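Side-chain contacts in DsbA family protein (Salmonella typhimurium, PDB 7JVE), which acts as a trimeric, thioredoxin-like enzyme that has both thiol oxidase and disulfide isomerase activities: residues V59-A62 / L63-R66; L143-G146 / G147-L151; Q205-A208 / Q209-F213. All coordinates share one frame; numbering follows the deposited sequence.

Contact 1: V59-A62 / L63-R66; sequences VQLA and LQYR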
ATOM      1  N   VAL A  59      11.193 -21.297 -11.687  1.00 24.20           N
ATOM      2  CA  VAL A  59      11.046 -22.554 -12.409  1.00 25.02           C
ATOM      3  C   VAL A  59      12.340 -23.360 -12.345  1.00 29.57           C
ATOM      4  O   VAL A  59      12.324 -24.578 -12.107  1.00 27.92           O
ATOM      5  CB  VAL A  59      10.608 -22.294 -13.863  1.00 27.14           C
ATOM      6  CG1 VAL A  59      10.845 -23.543 -14.701  1.00 30.52           C
ATOM      7  CG2 VAL A  59       9.131 -21.879 -13.916  1.00 25.82           C
ATOM      8  N   GLN A  60      13.485 -22.697 -12.537  1.00 27.30           N
ATOM      9  CA  GLN A  60      14.762 -23.392 -12.422  1.00 27.85           C
ATOM     10  C   GLN A  60      14.920 -24.018 -11.044  1.00 28.74           C
ATOM     11  O   GLN A  60      15.430 -25.135 -10.924  1.00 27.18           O
ATOM     12  CB  GLN A  60      15.925 -22.437 -12.708  1.00 28.67           C
ATOM     13  CG  GLN A  60      16.078 -22.084 -14.171  1.00 29.86           C
ATOM     14  CD  GLN A  60      16.425 -23.314 -14.998  1.00 40.39           C
ATOM     15  OE1 GLN A  60      17.424 -23.991 -14.737  1.00 44.77           O
ATOM     16  NE2 GLN A  60      15.578 -23.634 -15.969  1.00 38.09           N
ATOM     17  N   LEU A  61      14.513 -23.296  -9.986  1.00 26.22           N
ATOM     18  CA  LEU A  61      14.628 -23.834  -8.631  1.00 26.74           C
ATOM     19  C   LEU A  61      13.729 -25.051  -8.444  1.00 26.69           C
ATOM     20  O   LEU A  61      14.149 -26.051  -7.845  1.00 26.67           O
ATOM     21  CB  LEU A  61      14.293 -22.753  -7.603  1.00 24.01           C
ATOM     22  CG  LEU A  61      15.294 -21.593  -7.519  1.00 25.70           C
ATOM     23  CD1 LEU A  61      14.809 -20.512  -6.550  1.00 25.55           C
ATOM     24  CD2 LEU A  61      16.669 -22.122  -7.100  1.00 24.86           C
ATOM     25  N   ALA A  62      12.493 -24.988  -8.974  1.00 25.19           N
ATOM     26  CA  ALA A  62      11.584 -26.134  -8.933  1.00 24.87           C
ATOM     27  C   ALA A  62      12.187 -27.355  -9.614  1.00 29.26           C
ATOM     28  O   ALA A  62      12.107 -28.472  -9.086  1.00 27.69           O
ATOM     29  CB  ALA A  62      10.256 -25.784  -9.591  1.00 24.53           C
ATOM     30  N   LEU A  63      12.800 -27.167 -10.786  1.00 27.87           N
ATOM     31  CA  LEU A  63      13.430 -28.297 -11.458  1.00 30.38           C
ATOM     32  C   LEU A  63      14.585 -28.844 -10.638  1.00 30.01           C
ATOM     33  O   LEU A  63      14.775 -30.062 -10.567  1.00 35.29           O
ATOM     34  CB  LEU A  63      13.898 -27.901 -12.857  1.00 30.40           C
ATOM     35  CG  LEU A  63      12.734 -27.564 -13.792  1.00 35.56           C
ATOM     36  CD1 LEU A  63      13.226 -26.917 -15.096  1.00 40.74           C
ATOM     37  CD2 LEU A  63      11.864 -28.795 -14.064  1.00 36.76           C
ATOM     38  N   GLN A  64      15.352 -27.970  -9.985  1.00 28.65           N
ATOM     39  CA  GLN A  64      16.494 -28.450  -9.208  1.00 29.82           C
ATOM     40  C   GLN A  64      16.051 -29.223  -7.955  1.00 30.09           C
ATOM     41  O   GLN A  64      16.683 -30.218  -7.576  1.00 31.72           O
ATOM     42  CB  GLN A  64      17.396 -27.275  -8.834  1.00 29.05           C
ATOM     43  CG  GLN A  64      18.595 -27.674  -8.003  1.00 30.66           C
ATOM     44  CD  GLN A  64      19.413 -26.494  -7.474  1.00 38.38           C
ATOM     45  OE1 GLN A  64      19.278 -25.346  -7.922  1.00 34.80           O
ATOM     46  NE2 GLN A  64      20.279 -26.785  -6.512  1.00 44.60           N
ATOM     47  N   TYR A  65      14.966 -28.803  -7.301  1.00 26.38           N
ATOM     48  CA  TYR A  65      14.525 -29.446  -6.067  1.00 28.76           C
ATOM     49  C   TYR A  65      13.310 -30.342  -6.279  1.00 29.53           C
ATOM     50  O   TYR A  65      12.540 -30.576  -5.351  1.00 31.74           O
ATOM     51  CB  TYR A  65      14.258 -28.398  -4.983  1.00 25.62           C
ATOM     52  CG  TYR A  65      15.546 -27.696  -4.589  1.00 27.19           C
ATOM     53  CD1 TYR A  65      16.439 -28.273  -3.695  1.00 27.88           C
ATOM     54  CD2 TYR A  65      15.886 -26.474  -5.153  1.00 28.39           C
ATOM     55  CE1 TYR A  65      17.627 -27.632  -3.353  1.00 30.24           C
ATOM     56  CE2 TYR A  65      17.062 -25.832  -4.829  1.00 30.59           C
ATOM     57  CZ  TYR A  65      17.933 -26.415  -3.934  1.00 32.60           C
ATOM     58  OH  TYR A  65      19.100 -25.758  -3.632  1.00 35.96           O
ATOM     59  N   ARG A  66      13.134 -30.864  -7.492  0.53 30.14           N
ATOM     60  CA  ARG A  66      11.986 -31.716  -7.784  0.53 32.95           C
ATOM     61  C   ARG A  66      11.829 -32.840  -6.756  0.53 34.11           C
ATOM     62  O   ARG A  66      10.726 -33.088  -6.252  0.53 31.27           O
ATOM     63  CB  ARG A  66      12.121 -32.295  -9.197  0.53 36.61           C
ATOM     64  CG  ARG A  66      10.938 -33.162  -9.623  0.53 41.89           C
ATOM     65  CD  ARG A  66      11.168 -33.830 -10.985  0.53 47.71           C
ATOM     66  NE  ARG A  66      10.127 -33.469 -11.947  0.53 48.47           N
ATOM     67  CZ  ARG A  66      10.309 -32.645 -12.974  0.53 49.68           C
ATOM     68  NH1 ARG A  66      11.496 -32.100 -13.183  0.53 51.55           N
ATOM     69  NH2 ARG A  66       9.306 -32.373 -13.793  0.53 49.58           N
TER
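Val59 and Leu63 lie side by side one helical turn apart and point the same way, with Val59 CG1 4.1 Å from Leu63 CD1. Val59 CG1 stands anti to its backbone nitrogen (chi1 164°), which brings this branch beside the carbonyl carbon and forward to the leucine. Gln60 comes to the same methyl from another direction: its chain folds at chi2 (-64°) and runs obliquely across Leu63, so that NE2 also ends 4.1 Å from CD1. On another side of the turn, Leu61 CD2 brushes Tyr65 CE2 loosely at 4.4 Å. The carbonyl of Leu61 meets the tyrosine ring at its edge, close to the ring plane, with O 3.2 Å from Tyr65 CD2. Gln64 CG rests over the rim of one ring face. Backbone hydrogen bonds link the same turn, from Leu63 N to Val59 O (2.9 Å), Gln64 N to Gln60 O and Tyr65 N to Leu61 O. This i-to-i+4 ladder is that of an alpha-helix at its C-terminal end: helix 37-64 ends at Gln64, and Tyr65, the first residue to leave it, occupies the N-cap position of the short helix 66-69.

Contact 2: L143-G146 / G147-L151; sequences LTQG and GAKYL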
ATOM      1  N   LEU A 143      -0.472 -40.522   8.653  1.00 20.84           N
ATOM      2  CA  LEU A 143       0.184 -41.828   8.644  1.00 24.00           C
ATOM      3  C   LEU A 143      -0.738 -42.942   9.122  1.00 22.59           C
ATOM      4  O   LEU A 143      -0.555 -44.102   8.728  1.00 23.12           O
ATOM      5  CB  LEU A 143       1.441 -41.799   9.508  1.00 22.40           C
ATOM      6  CG  LEU A 143       2.656 -41.007   9.022  1.00 26.74           C
ATOM      7  CD1 LEU A 143       3.675 -40.889  10.172  1.00 20.92           C
ATOM      8  CD2 LEU A 143       3.271 -41.684   7.782  1.00 22.24           C
ATOM      9  N   THR A 144      -1.715 -42.626   9.976  1.00 21.54           N
ATOM     10  CA  THR A 144      -2.569 -43.666  10.535  1.00 22.87           C
ATOM     11  C   THR A 144      -3.929 -43.751   9.843  1.00 24.17           C
ATOM     12  O   THR A 144      -4.547 -44.827   9.844  1.00 24.61           O
ATOM     13  CB  THR A 144      -2.760 -43.461  12.060  1.00 24.34           C
ATOM     14  OG1 THR A 144      -3.568 -42.314  12.297  1.00 30.03           O
ATOM     15  CG2 THR A 144      -1.430 -43.179  12.739  1.00 25.21           C
ATOM     16  N   GLN A 145      -4.394 -42.665   9.217  1.00 22.07           N
ATOM     17  CA  GLN A 145      -5.730 -42.656   8.640  1.00 22.58           C
ATOM     18  C   GLN A 145      -5.795 -42.249   7.183  1.00 22.31           C
ATOM     19  O   GLN A 145      -6.850 -42.458   6.576  1.00 23.16           O
ATOM     20  CB  GLN A 145      -6.666 -41.734   9.435  1.00 22.21           C
ATOM     21  CG  GLN A 145      -6.745 -42.065  10.932  1.00 22.81           C
ATOM     22  CD  GLN A 145      -7.816 -41.233  11.594  1.00 26.71           C
ATOM     23  OE1 GLN A 145      -8.990 -41.371  11.271  1.00 29.83           O
ATOM     24  NE2 GLN A 145      -7.411 -40.304  12.451  1.00 24.86           N
ATOM     25  N   GLY A 146      -4.753 -41.644   6.618  1.00 21.40           N
ATOM     26  CA  GLY A 146      -4.668 -41.423   5.190  1.00 21.57           C
ATOM     27  C   GLY A 146      -4.889 -39.971   4.785  1.00 20.60           C
ATOM     28  O   GLY A 146      -5.205 -39.097   5.596  1.00 20.35           O
ATOM     29  N   GLY A 147      -4.746 -39.754   3.473  1.00 22.02           N
ATOM     30  CA  GLY A 147      -4.700 -38.399   2.938  1.00 20.95           C
ATOM     31  C   GLY A 147      -6.019 -37.653   3.055  1.00 22.87           C
ATOM     32  O   GLY A 147      -6.044 -36.473   3.422  1.00 19.67           O
ATOM     33  N   ALA A 148      -7.133 -38.316   2.707  1.00 21.68           N
ATOM     34  CA  ALA A 148      -8.432 -37.661   2.784  1.00 22.17           C
ATOM     35  C   ALA A 148      -8.699 -37.169   4.199  1.00 21.38           C
ATOM     36  O   ALA A 148      -9.214 -36.065   4.389  1.00 21.24           O
ATOM     37  CB  ALA A 148      -9.544 -38.607   2.334  1.00 23.88           C
ATOM     38  N   LYS A 149      -8.300 -37.963   5.203  1.00 21.07           N
ATOM     39  CA  LYS A 149      -8.519 -37.601   6.597  1.00 23.08           C
ATOM     40  C   LYS A 149      -7.539 -36.514   7.048  1.00 21.64           C
ATOM     41  O   LYS A 149      -7.925 -35.593   7.783  1.00 19.68           O
ATOM     42  CB  LYS A 149      -8.437 -38.865   7.469  1.00 21.18           C
ATOM     43  CG  LYS A 149      -8.599 -38.664   8.959  1.00 21.11           C
ATOM     44  CD  LYS A 149      -9.757 -37.765   9.307  1.00 22.85           C
ATOM     45  CE  LYS A 149     -11.047 -38.491   9.315  1.00 29.74           C
ATOM     46  NZ  LYS A 149     -12.165 -37.547   9.609  1.00 40.44           N
ATOM     47  N   TYR A 150      -6.285 -36.579   6.592  1.00 18.59           N
ATOM     48  CA  TYR A 150      -5.391 -35.444   6.782  1.00 19.36           C
ATOM     49  C   TYR A 150      -6.027 -34.157   6.254  1.00 21.24           C
ATOM     50  O   TYR A 150      -5.920 -33.093   6.879  1.00 19.91           O
ATOM     51  CB  TYR A 150      -4.043 -35.691   6.094  1.00 19.33           C
ATOM     52  CG  TYR A 150      -3.214 -34.439   6.043  1.00 18.29           C
ATOM     53  CD1 TYR A 150      -2.348 -34.103   7.091  1.00 18.73           C
ATOM     54  CD2 TYR A 150      -3.340 -33.545   4.966  1.00 20.08           C
ATOM     55  CE1 TYR A 150      -1.592 -32.918   7.056  1.00 18.05           C
ATOM     56  CE2 TYR A 150      -2.619 -32.357   4.924  1.00 18.66           C
ATOM     57  CZ  TYR A 150      -1.751 -32.041   5.971  1.00 21.51           C
ATOM     58  OH  TYR A 150      -1.037 -30.874   5.906  1.00 20.64           O
ATOM     59  N   LEU A 151      -6.704 -34.238   5.107  1.00 20.15           N
ATOM     60  CA  LEU A 151      -7.301 -33.042   4.533  1.00 22.77           C
ATOM     61  C   LEU A 151      -8.449 -32.521   5.405  1.00 25.14           C
ATOM     62  O   LEU A 151      -8.595 -31.296   5.552  1.00 20.79           O
ATOM     63  CB  LEU A 151      -7.743 -33.324   3.092  1.00 22.27           C
ATOM     64  CG  LEU A 151      -8.377 -32.219   2.229  1.00 29.45           C
ATOM     65  CD1 LEU A 151      -7.571 -30.915   2.220  1.00 24.69           C
ATOM     66  CD2 LEU A 151      -8.571 -32.729   0.803  1.00 27.53           C
TER
HETATM   67  O   HOH W   1      -8.357 -40.900   4.789  1.00 18.58           O
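Gly146 and Tyr150 meet through their backbones across a helix-to-helix junction, where helix 128-145 ends and helix 147-159 starts after a single intervening residue. Gly146 is both the first residue to leave the earlier helix and the N-cap of the later one. With phi at 106°, a CB here would press on Gly147 N and on the carbonyl O of Gln145, so the backbone demands glycine, and the chain can change direction at once.

Gly147 opens the new helix, and its own carbonyl is taken up one turn on by the N-H of Leu151. After Ala148, Lys149 carries the side-chain contact. Its CG, anti to the backbone nitrogen (chi1 178°), sets out toward Gln145, and bends at chi2 and chi3 then lead the chain away, so that aliphatic carbons and not the ammonium group do the touching. The two side chains cross at a slant: Lys149 CG sits 3.7 Å from Gln145 CB and 3.6 Å from Gln145 OE1, while CE approaches the same oxygen to 4.0 Å. The ammonium NZ has a long, weak ion pair with Asp152. Tyr150 follows, and its backbone N lies in the carbonyl plane of Gly146, 2.9 Å from Gly146 O, in a nearly straight hydrogen bond (168°). Its CB passes close to that oxygen, but the ring leaves the junction for the interior, where OH bonds to Glu120 and the ring meets Phe118 edge to face. Leu151 likewise turns away, packing on Glu105 and Ile108 of helix 95-110.

A water bridges the two helices at the junction: it donates to Gln145 O at 2.8 Å and accepts the N-H of Lys149, with 3.0 Å from Lys149 N to the water oxygen.

Contact 3: Q205-A208 / Q209-F213; sequences QALA and QHMDF. With EDO (1,2-ethanediol), chain M.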
ATOM      1  N   GLN A 205      11.084 -25.990   5.936  1.00 23.73           N
ATOM      2  CA  GLN A 205      11.663 -24.650   5.988  1.00 22.91           C
ATOM      3  C   GLN A 205      12.987 -24.590   5.229  1.00 24.11           C
ATOM      4  O   GLN A 205      13.274 -23.597   4.545  1.00 24.50           O
ATOM      5  CB  GLN A 205      11.867 -24.217   7.435  1.00 21.31           C
ATOM      6  CG  GLN A 205      12.567 -22.880   7.582  1.00 21.01           C
ATOM      7  CD  GLN A 205      11.751 -21.745   6.993  1.00 25.93           C
ATOM      8  OE1 GLN A 205      10.528 -21.840   6.883  1.00 27.83           O
ATOM      9  NE2 GLN A 205      12.427 -20.663   6.607  1.00 25.29           N
ATOM     10  N   ALA A 206      13.800 -25.648   5.330  1.00 20.80           N
ATOM     11  CA  ALA A 206      15.006 -25.728   4.512  1.00 21.40           C
ATOM     12  C   ALA A 206      14.658 -25.723   3.028  1.00 21.44           C
ATOM     13  O   ALA A 206      15.305 -25.029   2.238  1.00 24.10           O
ATOM     14  CB  ALA A 206      15.820 -26.974   4.875  1.00 19.38           C
ATOM     15  N   LEU A 207      13.629 -26.487   2.635  1.00 19.45           N
ATOM     16  CA  LEU A 207      13.177 -26.478   1.249  1.00 20.05           C
ATOM     17  C   LEU A 207      12.598 -25.120   0.851  1.00 21.22           C
ATOM     18  O   LEU A 207      12.843 -24.640  -0.259  1.00 19.20           O
ATOM     19  CB  LEU A 207      12.138 -27.579   1.026  1.00 19.99           C
ATOM     20  CG  LEU A 207      11.514 -27.655  -0.376  1.00 19.67           C
ATOM     21  CD1 LEU A 207      12.589 -27.848  -1.476  1.00 20.23           C
ATOM     22  CD2 LEU A 207      10.407 -28.709  -0.497  1.00 20.21           C
ATOM     23  N   ALA A 208      11.811 -24.488   1.728  1.00 19.59           N
ATOM     24  CA  ALA A 208      11.306 -23.152   1.391  1.00 24.51           C
ATOM     25  C   ALA A 208      12.452 -22.169   1.165  1.00 23.35           C
ATOM     26  O   ALA A 208      12.394 -21.338   0.252  1.00 23.40           O
ATOM     27  CB  ALA A 208      10.365 -22.628   2.472  1.00 18.68           C
ATOM     28  N   GLN A 209      13.501 -22.252   1.980  1.00 22.19           N
ATOM     29  CA  GLN A 209      14.622 -21.336   1.810  1.00 23.44           C
ATOM     30  C   GLN A 209      15.365 -21.616   0.510  1.00 26.46           C
ATOM     31  O   GLN A 209      15.753 -20.679  -0.204  1.00 23.91           O
ATOM     32  CB  GLN A 209      15.562 -21.432   3.010  1.00 21.17           C
ATOM     33  CG  GLN A 209      14.978 -20.736   4.231  1.00 22.16           C
ATOM     34  CD  GLN A 209      15.687 -21.053   5.547  1.00 21.10           C
ATOM     35  OE1 GLN A 209      15.172 -20.738   6.614  1.00 25.73           O
ATOM     36  NE2 GLN A 209      16.859 -21.681   5.474  1.00 23.20           N
ATOM     37  N   HIS A 210      15.581 -22.897   0.198  1.00 22.20           N
ATOM     38  CA  HIS A 210      16.166 -23.268  -1.088  1.00 26.48           C
ATOM     39  C   HIS A 210      15.285 -22.853  -2.256  1.00 24.63           C
ATOM     40  O   HIS A 210      15.804 -22.544  -3.332  1.00 21.51           O
ATOM     41  CB  HIS A 210      16.418 -24.777  -1.156  1.00 24.18           C
ATOM     42  CG  HIS A 210      17.585 -25.227  -0.338  1.00 30.37           C
ATOM     43  ND1 HIS A 210      17.633 -26.463   0.275  1.00 28.08           N
ATOM     44  CD2 HIS A 210      18.744 -24.599  -0.015  1.00 28.58           C
ATOM     45  CE1 HIS A 210      18.779 -26.583   0.924  1.00 29.47           C
ATOM     46  NE2 HIS A 210      19.470 -25.467   0.765  1.00 30.32           N
ATOM     47  N   MET A 211      13.958 -22.862  -2.079  1.00 25.91           N
ATOM     48  CA  MET A 211      13.072 -22.433  -3.153  1.00 24.18           C
ATOM     49  C   MET A 211      12.917 -20.921  -3.197  1.00 26.21           C
ATOM     50  O   MET A 211      12.217 -20.415  -4.073  1.00 29.00           O
ATOM     51  CB  MET A 211      11.703 -23.094  -3.003  1.00 24.67           C
ATOM     52  CG  MET A 211      11.698 -24.569  -3.407  1.00 23.66           C
ATOM     53  SD  MET A 211      12.092 -24.815  -5.152  1.00 24.70           S
ATOM     54  CE  MET A 211      10.836 -23.788  -5.893  1.00 23.46           C
ATOM     55  N   ASP A 212      13.552 -20.194  -2.275  1.00 24.16           N
ATOM     56  CA  ASP A 212      13.331 -18.762  -2.116  1.00 23.60           C
ATOM     57  C   ASP A 212      11.851 -18.455  -1.863  1.00 24.33           C
ATOM     58  O   ASP A 212      11.290 -17.510  -2.419  1.00 27.20           O
ATOM     59  CB  ASP A 212      13.872 -17.989  -3.332  1.00 25.82           C
ATOM     60  CG  ASP A 212      14.128 -16.517  -3.028  1.00 26.67           C
ATOM     61  OD1 ASP A 212      14.103 -16.129  -1.841  1.00 33.50           O
ATOM     62  OD2 ASP A 212      14.331 -15.732  -3.970  1.00 26.82           O
ATOM     63  N   PHE A 213      11.220 -19.260  -1.003  1.00 23.76           N
ATOM     64  CA  PHE A 213       9.867 -19.043  -0.492  1.00 22.37           C
ATOM     65  C   PHE A 213       9.849 -18.685   0.989  1.00 22.65           C
ATOM     66  O   PHE A 213       8.795 -18.797   1.628  1.00 22.39           O
ATOM     67  CB  PHE A 213       9.002 -20.305  -0.656  1.00 20.84           C
ATOM     68  CG  PHE A 213       8.732 -20.715  -2.085  1.00 20.90           C
ATOM     69  CD1 PHE A 213       8.747 -19.790  -3.111  1.00 19.34           C
ATOM     70  CD2 PHE A 213       8.425 -22.040  -2.381  1.00 19.53           C
ATOM     71  CE1 PHE A 213       8.467 -20.172  -4.404  1.00 21.46           C
ATOM     72  CE2 PHE A 213       8.165 -22.426  -3.676  1.00 19.98           C
ATOM     73  CZ  PHE A 213       8.195 -21.497  -4.689  1.00 20.96           C
TER
HETATM   74  C1  EDO M 307      14.137 -16.908  -7.161  1.00 26.95           C
HETATM   75  O1  EDO M 307      15.152 -16.443  -6.267  1.00 35.72           O
HETATM   76  C2  EDO M 307      13.533 -15.701  -7.872  1.00 36.77           C
HETATM   77  O2  EDO M 307      14.574 -14.759  -8.232  1.00 40.23           O
HETATM   78  O   HOH W   2      17.721 -24.013   3.494  1.00 29.16           O
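The imidazole of His210 has Ala206 O over one face, 3.4 Å from His210 CG, and on that same side a water 3.5 Å above the ring centre. This water donates to Ala206 O, which also receives the N-H of His210, and is weakly bonded by Gln209 NE2. Against the opposite face lies the nearly parallel ring of Tyr65. On Phe213, Met211 CB sits over one face toward the rim, while Phe89 meets the ring edge to face. The amides of Gln205 and Gln209 are turned 75° from each other: NE2 of Gln205 gives a straight 2.7 Å bond to Gln209 OE1, which lies in the donor's amide plane, although the donor is tilted from the acceptor's carbonyl plane. A bend at chi2 (64°) of Gln205 brings this amide forward, and NE2 also bonds to Ser214. Leu207 and Met211 run alongside each other, CD1 3.9 Å from CG. Asp212 OD2 reaches outward to a bound ethanediol and forms a salt bridge with Lys162 of the second subunit. The helix finishes in a Schellman motif: Asp212 has positive phi (57°), its N-H returns to Gln209 O, and Phe213 N binds Ala208 O at 2.7 Å, the 6-to-1 bond that closes helix 199-210 ahead of strand 218-223.

Overall arrangement
Contacts 1 and 3 are neighbours, with centres 11 Å apart, and each marks the C-terminal end of a helix. Met211 and the Tyr65-His210 ring pair join them: Met211 O lies 3.6 Å from Leu61 CD1 and Met211 CE 3.7 Å from Ala62 N. Contact 2 is remote from both, its nearest atoms about 17 Å from contact 1 and about 13 Å from contact 3, and lies at the surface, where a magnesium ion is about 3 Å from the Lys149 side chain. The Cys94-Cys97 disulfide, at the start of helix 95-110, is probably the redox-active centre. Contact 2 packs on this helix through Leu151, whereas Asp212 of contact 3 touches Lys99 of a second subunit.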